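Lipoprotein (Clostridium difficile, PDB 4OTE) is a zinc-binding lipoprotein of the NlpA family that probably binds methionine outside the membrane for import. Local coordinates at residues P63-K66 against E67-A71; T174-P178 against A179-A183. All coordinates share one frame; numbering follows the deposited sequence.

Following the chain from its N terminus, strand 60-61 leads into helix 62-72, where contact 1 joins residues 63-66 to 67-71 over one turn of helix. Contact 1 packs this helix on strand 76-84. Later, strand 168-171 leads to helix 173-176. Contact 2 closes the turn after that helix, pairing 174-178 with 179-183, and seats it on strands 88-90 and 168-171 of a different sheet. The two contacts follow in series, neither nesting nor crossing. The centres of contacts 1 and 2 are about 25 Å apart, and their nearest atoms about 8 Å apart. The ligand relates them: Tyr64 and Thr174 both belong to the selenomethionine pocket.

Contact 1 (P63-K66 against E67-A71). With MSE (selenomethionine), chain C.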
# COMPACT_ATOMS: atom_id res chain seq x y z
N PRO A 63 -7.31 -5.80 -4.96
CA PRO A 63 -8.58 -5.43 -4.31
C PRO A 63 -8.92 -3.94 -4.44
O PRO A 63 -10.07 -3.60 -4.68
CB PRO A 63 -8.34 -5.81 -2.85
CG PRO A 63 -7.39 -6.95 -2.93
CD PRO A 63 -6.47 -6.63 -4.08
N TYR A 64 -7.92 -3.08 -4.29
CA TYR A 64 -8.11 -1.64 -4.46
C TYR A 64 -8.51 -1.33 -5.89
O TYR A 64 -9.44 -0.55 -6.12
CB TYR A 64 -6.84 -0.87 -4.10
CG TYR A 64 -7.02 0.62 -4.14
CD1 TYR A 64 -7.49 1.32 -3.03
CD2 TYR A 64 -6.75 1.34 -5.30
CE1 TYR A 64 -7.68 2.69 -3.07
CE2 TYR A 64 -6.93 2.72 -5.35
CZ TYR A 64 -7.38 3.38 -4.24
OH TYR A 64 -7.55 4.74 -4.30
N LEU A 65 -7.81 -1.94 -6.84
CA LEU A 65 -8.11 -1.76 -8.26
C LEU A 65 -9.55 -2.19 -8.58
O LEU A 65 -10.28 -1.45 -9.23
CB LEU A 65 -7.11 -2.53 -9.12
CG LEU A 65 -7.27 -2.43 -10.65
CD1 LEU A 65 -5.92 -2.52 -11.34
CD2 LEU A 65 -8.23 -3.49 -11.19
N LYS A 66 -9.95 -3.36 -8.11
CA LYS A 66 -11.31 -3.86 -8.34
C LYS A 66 -12.36 -2.88 -7.81
O LYS A 66 -13.38 -2.64 -8.45
CB LYS A 66 -11.51 -5.25 -7.72
CG LYS A 66 -10.91 -6.37 -8.56
CD LYS A 66 -11.14 -7.74 -7.93
CE LYS A 66 -10.55 -8.84 -8.79
NZ LYS A 66 -10.59 -10.18 -8.13
N GLU A 67 -12.09 -2.32 -6.64
CA GLU A 67 -12.98 -1.32 -6.06
C GLU A 67 -12.98 -0.03 -6.90
O GLU A 67 -14.02 0.60 -7.07
CB GLU A 67 -12.59 -1.03 -4.61
CG GLU A 67 -13.70 -0.39 -3.78
CD GLU A 67 -15.01 -1.17 -3.81
OE1 GLU A 67 -15.02 -2.33 -3.35
OE2 GLU A 67 -16.02 -0.62 -4.27
N ALA A 68 -11.82 0.34 -7.43
CA ALA A 68 -11.70 1.52 -8.28
C ALA A 68 -12.46 1.33 -9.59
O ALA A 68 -13.10 2.25 -10.08
CB ALA A 68 -10.24 1.84 -8.57
N VAL A 69 -12.37 0.12 -10.15
CA VAL A 69 -13.08 -0.22 -11.38
C VAL A 69 -14.59 -0.20 -11.14
O VAL A 69 -15.35 0.29 -11.97
CB VAL A 69 -12.64 -1.61 -11.93
CG1 VAL A 69 -13.55 -2.07 -13.07
CG2 VAL A 69 -11.20 -1.56 -12.40
N LYS A 70 -15.02 -0.73 -9.99
CA LYS A 70 -16.44 -0.75 -9.62
C LYS A 70 -17.02 0.66 -9.48
O LYS A 70 -18.13 0.92 -9.93
CB LYS A 70 -16.63 -1.53 -8.31
CG LYS A 70 -18.09 -1.74 -7.92
CD LYS A 70 -18.22 -2.36 -6.54
CE LYS A 70 -19.68 -2.43 -6.12
NZ LYS A 70 -19.88 -3.11 -4.81
N ALA A 71 -16.27 1.55 -8.84
CA ALA A 71 -16.74 2.92 -8.59
C ALA A 71 -16.63 3.83 -9.82
O ALA A 71 -17.51 4.67 -10.04
CB ALA A 71 -16.00 3.53 -7.42
N MSE C . 1.28 0.25 -0.59
CA MSE C . -0.16 0.23 -0.16
C MSE C . -0.40 -1.00 0.64
O MSE C . -0.14 -2.12 0.18
OXT MSE C . -0.87 -0.90 1.78
CB MSE C . -1.13 0.24 -1.34
CG MSE C . -2.58 0.38 -0.88
SE MSE C . -3.83 0.21 -2.40
CE MSE C . -3.43 1.94 -3.23
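Leu65 and Val69 meet one turn apart on helix 62-72. The two side chains lie side by side and point the same way. The branch CD2 of Leu65 touches CG2 of Val69 at 3.7 Å. In Val69 the other branch, CG1, is anti to the backbone N (chi1 171°). This sets CG2 beside that N, and CG2 also packs against Leu65 O at 3.3 Å. The same carbonyl, Leu65 O, accepts the hydrogen bond from Val69 N at 2.8 Å, so backbone and side chain meet at one oxygen. Three more i to i+4 alpha-helical hydrogen bonds run alongside: Glu67 N to Pro63 O, Ala68 N to Tyr64 O, and Lys70 N to Lys66 O. The methyl CB of Ala68 rests on two carbonyls of the previous turn, Tyr64 O and Leu65 O.

Tyr64 carries the ligand contact. Its CG is anti to the backbone N, chi1 -175°, and the ring turns to the selenomethionine. The terminal methyl CE of the ligand sits over the ring centre, 3.8 Å above the plane. The selenium lies nearer the root of the side chain, 3.6 Å from Tyr64 CB. The ligand's tip therefore lies against the face of the ring, not its edge. At the far end, Tyr64 OH is hydrogen-bonded to Tyr42 O, which anchors the ring in the pocket. Phe59 and Ile43 also touch the Tyr64 side chain.

The helix thus has its start at the selenomethionine pocket and its apolar side on the adjoining sheet. Leu65 and Val69 both pack on Ile76 of strand 76-84, while Ala68 touches Tyr74 in the loop between helix 62-72 and that strand.

Contact 2 (T174-P178 against A179-A183); sequences TYAVP and AGLDA
Ala176 and Leu181 are joined by a Schellman motif, which ends helix 173-176. Leu181 N donates to Ala176 O at 3.1 Å, and Gly180 N donates to Val177 O at 3.0 Å. Gly180 is the C-prime residue. Its positive phi, 80°, turns the chain out of the helical path, a conformation that favours glycine. The inner hydrogen bond also closes a type I beta turn from Val177 to Gly180. Its donor stands well above the carbonyl plane of Val177, 63° out of it, and does not lie on a lone pair. A weak hydrogen bond from Ala179 N to Tyr175 O has the i to i+4 spacing of an alpha helix, and Ala179 CB packs on the same oxygen.

The side chain of Leu181 folds back over the helix end. Its CB lies 3.5 Å from Ala176 O, the acceptor of its own backbone N. CG is anti to the carbonyl carbon, chi1 -65°, and lies 3.8 Å from Ala176 O. The branch CD1 then reaches Ala176 CA and meets the methyl CB of Ala176 at 4.1 Å. This is the apolar contact that accompanies the two backbone hydrogen bonds of the motif. Both residues also pack on Tyr90 and Ile171, so the turn is seated on strands 88-90 and 168-171.

At the start of the helix, Thr174 OG1 is hydrogen-bonded to Val14 O and makes a weak hydrogen bond to the ligand amino N, while Tyr175 stacks edge-to-face with Tyr42. At the other end, Asp182 is the N-cap of helix 183-186, and its OD1 accepts a hydrogen bond from Lys185 N. One water bridges the two sides of the turn, donating to Val177 O at 2.9 Å and to Leu181 O at 3.0 Å.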
# COMPACT_ATOMS: atom_id res chain seq x y z
N THR A 174 3.92 3.43 1.82
CA THR A 174 3.96 4.50 0.82
C THR A 174 3.94 5.91 1.45
O THR A 174 4.56 6.83 0.93
CB THR A 174 2.82 4.35 -0.22
OG1 THR A 174 3.05 3.19 -1.03
CG2 THR A 174 2.71 5.56 -1.13
N TYR A 175 3.23 6.06 2.56
CA TYR A 175 3.18 7.34 3.28
C TYR A 175 4.22 7.43 4.41
O TYR A 175 4.77 8.50 4.66
CB TYR A 175 1.78 7.59 3.84
CG TYR A 175 0.81 8.00 2.77
CD1 TYR A 175 0.49 9.34 2.58
CD2 TYR A 175 0.23 7.06 1.92
CE1 TYR A 175 -0.40 9.74 1.59
CE2 TYR A 175 -0.65 7.45 0.92
CZ TYR A 175 -0.96 8.79 0.77
OH TYR A 175 -1.84 9.18 -0.22
N ALA A 176 4.49 6.31 5.07
CA ALA A 176 5.38 6.29 6.23
C ALA A 176 6.82 6.68 5.89
O ALA A 176 7.42 7.52 6.57
CB ALA A 176 5.35 4.91 6.89
N VAL A 177 7.37 6.06 4.84
CA VAL A 177 8.79 6.22 4.52
C VAL A 177 9.14 7.67 4.12
O VAL A 177 10.11 8.22 4.65
CB VAL A 177 9.27 5.21 3.46
CG1 VAL A 177 10.69 5.53 3.02
CG2 VAL A 177 9.20 3.80 4.01
N PRO A 178 8.38 8.28 3.21
CA PRO A 178 8.67 9.68 2.87
C PRO A 178 8.46 10.65 4.04
O PRO A 178 9.08 11.71 4.07
CB PRO A 178 7.69 9.99 1.73
CG PRO A 178 7.33 8.66 1.17
CD PRO A 178 7.32 7.73 2.34
N ALA A 179 7.60 10.28 4.99
CA ALA A 179 7.39 11.08 6.20
C ALA A 179 8.51 10.90 7.23
O ALA A 179 8.46 11.52 8.29
CB ALA A 179 6.04 10.73 6.82
N GLY A 180 9.49 10.06 6.93
CA GLY A 180 10.64 9.85 7.82
C GLY A 180 10.37 8.91 8.99
O GLY A 180 11.14 8.89 9.95
N LEU A 181 9.30 8.13 8.91
CA LEU A 181 8.99 7.16 9.97
C LEU A 181 9.84 5.90 9.82
O LEU A 181 9.98 5.36 8.72
CB LEU A 181 7.51 6.79 9.96
CG LEU A 181 6.53 7.92 10.29
CD1 LEU A 181 5.10 7.44 10.10
CD2 LEU A 181 6.74 8.42 11.71
N ASP A 182 10.40 5.45 10.93
CA ASP A 182 11.25 4.26 10.96
C ASP A 182 10.49 3.16 11.70
O ASP A 182 10.20 3.30 12.89
CB ASP A 182 12.57 4.59 11.67
CG ASP A 182 13.52 3.41 11.72
OD1 ASP A 182 13.19 2.38 12.35
OD2 ASP A 182 14.62 3.51 11.13
N ALA A 183 10.19 2.07 11.00
CA ALA A 183 9.39 0.99 11.56
C ALA A 183 10.15 0.23 12.65
O ALA A 183 9.55 -0.24 13.62
CB ALA A 183 8.94 0.03 10.47
O HOH W 1 11.62 6.50 6.44